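PDB 7MQ5: universal stress protein from Pseudomonas aeruginosa UCBPP-PA14, which is of unknown function but, as a putative universal stress protein of the HUP clan, probably takes part in the bacterial response to stress. Local coordinates for residues 233-247 and 263-276. Numbering follows the deposited sequence. Where two conformers were deposited one is given.
Sequences AQKLDAVVTVIGTVA and VLDTLESDVLVLKP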
loop_
_atom_site.group_PDB
_atom_site.type_symbol
_atom_site.label_atom_id
_atom_site.label_comp_id
_atom_site.label_asym_id
_atom_site.label_seq_id
_atom_site.Cartn_x
_atom_site.Cartn_y
_atom_site.Cartn_z
ATOM N N ALA A 233 6.570 7.432 -11.349
ATOM C CA ALA A 233 6.302 8.048 -10.037
ATOM C C ALA A 233 7.153 9.302 -9.870
ATOM O O ALA A 233 6.643 10.324 -9.390
ATOM C CB ALA A 233 6.579 7.061 -8.925
ATOM N N GLN A 234 8.413 9.228 -10.277
ATOM C CA GLN A 234 9.318 10.385 -10.096
ATOM C C GLN A 234 8.883 11.537 -11.017
ATOM O O GLN A 234 8.830 12.694 -10.565
ATOM C CB GLN A 234 10.759 9.970 -10.390
ATOM C CG GLN A 234 11.756 11.078 -10.109
ATOM C CD GLN A 234 11.849 11.412 -8.644
ATOM O OE1 GLN A 234 11.645 12.555 -8.240
ATOM N NE2 GLN A 234 12.106 10.396 -7.835
ATOM N N LYS A 235 8.552 11.232 -12.271
ATOM C CA LYS A 235 8.166 12.292 -13.241
ATOM C C LYS A 235 6.885 12.996 -12.772
ATOM O O LYS A 235 6.792 14.224 -12.911
ATOM C CB LYS A 235 8.000 11.681 -14.637
ATOM C CG LYS A 235 7.599 12.666 -15.729
ATOM C CD LYS A 235 8.594 13.787 -15.963
ATOM C CE LYS A 235 8.137 14.768 -17.023
ATOM N NZ LYS A 235 9.181 15.777 -17.299
ATOM N N LEU A 236 5.937 12.248 -12.217
ATOM C CA LEU A 236 4.655 12.819 -11.716
ATOM C C LEU A 236 4.822 13.392 -10.303
ATOM O O LEU A 236 3.865 14.004 -9.804
ATOM C CB LEU A 236 3.594 11.717 -11.659
ATOM C CG LEU A 236 3.136 11.146 -12.995
ATOM C CD1 LEU A 236 2.205 9.962 -12.775
ATOM C CD2 LEU A 236 2.456 12.209 -13.848
ATOM N N ASP A 237 5.963 13.141 -9.658
ATOM C CA ASP A 237 6.124 13.493 -8.220
ATOM C C ASP A 237 4.956 12.847 -7.449
ATOM O O ASP A 237 4.378 13.497 -6.555
ATOM C CB ASP A 237 6.215 15.005 -8.001
ATOM C CG ASP A 237 6.794 15.411 -6.655
ATOM O OD1 ASP A 237 7.468 14.575 -6.022
ATOM O OD2 ASP A 237 6.592 16.579 -6.265
ATOM N N ALA A 238 4.626 11.587 -7.773
ATOM C CA ALA A 238 3.490 10.910 -7.108
ATOM C C ALA A 238 3.712 10.895 -5.594
ATOM O O ALA A 238 4.856 10.649 -5.144
ATOM C CB ALA A 238 3.342 9.504 -7.635
ATOM N N VAL A 239 2.634 11.068 -4.841
ATOM C CA VAL A 239 2.709 11.044 -3.354
ATOM C C VAL A 239 2.312 9.652 -2.837
ATOM O O VAL A 239 2.761 9.285 -1.737
ATOM C CB VAL A 239 1.877 12.191 -2.763
ATOM C CG1 VAL A 239 0.383 12.027 -2.979
ATOM C CG2 VAL A 239 2.217 12.413 -1.304
ATOM N N VAL A 240 1.527 8.903 -3.614
ATOM C CA VAL A 240 1.167 7.498 -3.286
ATOM C C VAL A 240 1.265 6.684 -4.570
ATOM O O VAL A 240 0.772 7.161 -5.599
ATOM C CB VAL A 240 -0.265 7.346 -2.720
ATOM C CG1 VAL A 240 -0.605 5.883 -2.465
ATOM C CG2 VAL A 240 -0.492 8.190 -1.487
ATOM N N THR A 241 1.860 5.495 -4.479
ATOM C CA THR A 241 1.843 4.510 -5.581
ATOM C C THR A 241 1.146 3.266 -5.026
ATOM O O THR A 241 1.504 2.808 -3.941
ATOM C CB THR A 241 3.246 4.201 -6.121
ATOM O OG1 THR A 241 3.861 5.418 -6.550
ATOM C CG2 THR A 241 3.208 3.246 -7.291
ATOM N N VAL A 242 0.194 2.734 -5.773
ATOM C CA VAL A 242 -0.543 1.504 -5.400
ATOM C C VAL A 242 -0.035 0.390 -6.306
ATOM O O VAL A 242 -0.078 0.542 -7.546
ATOM C CB VAL A 242 -2.059 1.686 -5.531
ATOM C CG1 VAL A 242 -2.766 0.419 -5.069
ATOM C CG2 VAL A 242 -2.546 2.914 -4.770
ATOM N N ILE A 243 0.449 -0.688 -5.694
ATOM C CA ILE A 243 0.996 -1.840 -6.451
ATOM C C ILE A 243 0.395 -3.137 -5.919
ATOM O O ILE A 243 -0.147 -3.169 -4.788
ATOM C CB ILE A 243 2.536 -1.898 -6.369
ATOM C CG1 ILE A 243 3.022 -2.292 -4.971
ATOM C CG2 ILE A 243 3.169 -0.599 -6.851
ATOM C CD1 ILE A 243 4.510 -2.522 -4.889
ATOM N N GLY A 244 0.477 -4.165 -6.753
ATOM C CA GLY A 244 0.115 -5.525 -6.346
ATOM C C GLY A 244 1.343 -6.407 -6.388
ATOM O O GLY A 244 2.267 -6.131 -7.169
ATOM N N THR A 245 1.392 -7.389 -5.505
ATOM C CA THR A 245 2.438 -8.425 -5.529
ATOM C C THR A 245 2.147 -9.401 -6.680
ATOM O O THR A 245 1.081 -9.313 -7.321
ATOM C CB THR A 245 2.559 -9.068 -4.142
ATOM O OG1 THR A 245 1.294 -9.641 -3.816
ATOM C CG2 THR A 245 2.974 -8.067 -3.089
ATOM N N VAL A 246 3.062 -10.326 -6.928
ATOM C CA VAL A 246 2.949 -11.241 -8.098
ATOM C C VAL A 246 1.699 -12.128 -7.963
ATOM O O VAL A 246 1.334 -12.533 -6.848
ATOM C CB VAL A 246 4.268 -12.015 -8.291
ATOM C CG1 VAL A 246 4.605 -12.871 -7.078
ATOM C CG2 VAL A 246 4.300 -12.823 -9.576
ATOM N N ALA A 247 1.064 -12.458 -9.091
ATOM C CA ALA A 247 -0.216 -13.208 -9.052
ATOM C C ALA A 247 -0.032 -14.597 -8.437
ATOM O O ALA A 247 -0.968 -15.070 -7.756
ATOM C CB ALA A 247 -0.805 -13.293 -10.435
ATOM N N VAL A 263 10.648 -2.053 -6.796
ATOM C CA VAL A 263 9.863 -0.791 -6.692
ATOM C C VAL A 263 9.770 -0.334 -5.223
ATOM O O VAL A 263 9.951 0.862 -4.942
ATOM C CB VAL A 263 8.487 -1.006 -7.357
ATOM C CG1 VAL A 263 7.513 0.120 -7.083
ATOM C CG2 VAL A 263 8.648 -1.259 -8.847
ATOM N N LEU A 264 9.488 -1.248 -4.303
ATOM C CA LEU A 264 9.321 -0.852 -2.880
ATOM C C LEU A 264 10.611 -0.276 -2.295
ATOM O O LEU A 264 10.516 0.570 -1.400
ATOM C CB LEU A 264 8.849 -2.069 -2.080
ATOM C CG LEU A 264 7.334 -2.209 -1.990
ATOM C CD1 LEU A 264 6.908 -3.648 -1.712
ATOM C CD2 LEU A 264 6.782 -1.241 -0.954
ATOM N N ASP A 265 11.761 -0.725 -2.788
ATOM C CA ASP A 265 13.080 -0.253 -2.295
ATOM C C ASP A 265 13.552 0.986 -3.067
ATOM O O ASP A 265 14.637 1.479 -2.731
ATOM C CB ASP A 265 14.137 -1.356 -2.415
ATOM C CG ASP A 265 14.261 -2.279 -1.209
ATOM O OD1 ASP A 265 13.584 -2.029 -0.178
ATOM O OD2 ASP A 265 15.043 -3.244 -1.305
ATOM N N THR A 266 12.766 1.476 -4.035
ATOM C CA THR A 266 13.193 2.602 -4.915
ATOM C C THR A 266 12.239 3.796 -4.800
ATOM O O THR A 266 12.691 4.936 -4.857
ATOM C CB THR A 266 13.265 2.154 -6.388
ATOM O OG1 THR A 266 14.114 1.010 -6.468
ATOM C CG2 THR A 266 13.768 3.227 -7.329
ATOM N N LEU A 267 10.947 3.538 -4.677
ATOM C CA LEU A 267 9.970 4.651 -4.677
ATOM C C LEU A 267 10.226 5.606 -3.516
ATOM O O LEU A 267 10.597 5.152 -2.405
ATOM C CB LEU A 267 8.557 4.083 -4.562
ATOM C CG LEU A 267 8.013 3.389 -5.812
ATOM C CD1 LEU A 267 6.726 2.663 -5.465
ATOM C CD2 LEU A 267 7.771 4.376 -6.946
ATOM N N GLU A 268 9.964 6.883 -3.776
ATOM C CA GLU A 268 10.024 7.952 -2.751
ATOM C C GLU A 268 8.599 8.301 -2.309
ATOM O O GLU A 268 8.456 9.009 -1.311
ATOM C CB GLU A 268 10.780 9.159 -3.300
ATOM C CG GLU A 268 12.234 8.839 -3.629
ATOM C CD GLU A 268 13.101 9.989 -4.111
ATOM O OE1 GLU A 268 12.574 10.907 -4.765
ATOM O OE2 GLU A 268 14.309 9.974 -3.802
ATOM N N SER A 269 7.592 7.836 -3.040
ATOM C CA SER A 269 6.174 8.008 -2.665
ATOM C C SER A 269 5.829 7.036 -1.535
ATOM O O SER A 269 6.549 6.058 -1.332
ATOM C CB SER A 269 5.265 7.713 -3.856
ATOM O OG SER A 269 5.331 6.326 -4.213
ATOM N N ASP A 270 4.741 7.319 -0.835
ATOM C CA ASP A 270 4.141 6.263 0.001
ATOM C C ASP A 270 3.791 5.100 -0.940
ATOM O O ASP A 270 3.586 5.330 -2.158
ATOM C CB ASP A 270 2.861 6.731 0.688
ATOM C CG ASP A 270 3.035 7.756 1.790
ATOM O OD1 ASP A 270 4.178 8.183 2.062
ATOM O OD2 ASP A 270 2.002 8.110 2.386
ATOM N N VAL A 271 3.694 3.895 -0.402
ATOM C CA VAL A 271 3.347 2.722 -1.239
ATOM C C VAL A 271 2.245 1.926 -0.542
ATOM O O VAL A 271 2.414 1.532 0.628
ATOM C CB VAL A 271 4.570 1.830 -1.544
ATOM C CG1 VAL A 271 4.237 0.781 -2.605
ATOM C CG2 VAL A 271 5.784 2.636 -1.982
ATOM N N LEU A 272 1.145 1.710 -1.255
ATOM C CA LEU A 272 0.069 0.811 -0.788
ATOM C C LEU A 272 0.281 -0.526 -1.489
ATOM O O LEU A 272 0.241 -0.565 -2.739
ATOM C CB LEU A 272 -1.304 1.396 -1.111
ATOM C CG LEU A 272 -2.476 0.518 -0.695
ATOM C CD1 LEU A 272 -2.511 0.314 0.806
ATOM C CD2 LEU A 272 -3.796 1.074 -1.189
ATOM N N VAL A 273 0.532 -1.564 -0.710
ATOM C CA VAL A 273 0.853 -2.911 -1.242
ATOM C C VAL A 273 -0.357 -3.832 -1.078
ATOM O O VAL A 273 -0.783 -4.090 0.062
ATOM C CB VAL A 273 2.084 -3.471 -0.515
ATOM C CG1 VAL A 273 2.436 -4.848 -1.045
ATOM C CG2 VAL A 273 3.266 -2.520 -0.625
ATOM N N LEU A 274 -0.887 -4.282 -2.211
ATOM C CA LEU A 274 -2.030 -5.208 -2.259
ATOM C C LEU A 274 -1.537 -6.585 -2.698
ATOM O O LEU A 274 -0.526 -6.663 -3.401
ATOM C CB LEU A 274 -3.072 -4.670 -3.242
ATOM C CG LEU A 274 -3.544 -3.250 -2.961
ATOM C CD1 LEU A 274 -4.536 -2.803 -4.014
ATOM C CD2 LEU A 274 -4.146 -3.130 -1.574
ATOM N N LYS A 275 -2.252 -7.619 -2.290
ATOM C CA LYS A 275 -1.914 -9.002 -2.685
ATOM C C LYS A 275 -3.120 -9.646 -3.344
ATOM O O LYS A 275 -4.253 -9.247 -3.093
ATOM C CB LYS A 275 -1.490 -9.839 -1.481
ATOM C CG LYS A 275 -0.300 -9.300 -0.702
ATOM C CD LYS A 275 0.175 -10.272 0.345
ATOM C CE LYS A 275 1.395 -9.807 1.119
ATOM N NZ LYS A 275 1.093 -8.791 2.159
ATOM N N PRO A 276 -2.895 -10.662 -4.204
ATOM C CA PRO A 276 -4.002 -11.401 -4.802
ATOM C C PRO A 276 -4.886 -12.027 -3.718
ATOM O O PRO A 276 -4.385 -12.430 -2.684
ATOM C CB PRO A 276 -3.311 -12.500 -5.620
ATOM C CG PRO A 276 -1.947 -11.941 -5.919
ATOM C CD PRO A 276 -1.592 -11.127 -4.695
HETATM O O HOH W 1 13.153 13.546 -6.216
#
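Strands 240-244 and 270-274 are the paired parallel strands of a beta-alpha-beta unit, with helix 258-264 making the crossover. Pairing starts where Asp270 N bonds to Val239 O and ends with Thr245 N on Leu274 O, the intervening bonds holding Val242 beside Leu272. Asp270 O accepts from two donors, Thr241 N and Ser269 OG, which reach it from opposite faces of its carbonyl plane. Ser269 OG also accepts from Thr241 OG1 at 2.9 Å, so a buried hydroxyl chain runs from the first strand to the start of the second. On the face that carries Thr241, Ile243 and Val271, Leu267 crosses Thr241 at about a right angle, and its CD2 presses on Ala233 CB at 3.5 Å. In the conformer given here Ile243 CD1 lies against Val271 CG1 (4.0 Å) and Leu264 CG, tying the sheet to helix 258-264. On the other face Val242 CG1 meets Leu274 CD1 at 3.8 Å, under helix 148-167. At the exposed end Gln234 NE2 gives Glu268 OE1 a nearly straight bond (170°) from above the carboxylate plane, and a water bridges Gln234 OE1 to the same oxygen. Helices covering both faces of parallel strands typify the Rossmann-like alpha/beta fold of universal stress proteins.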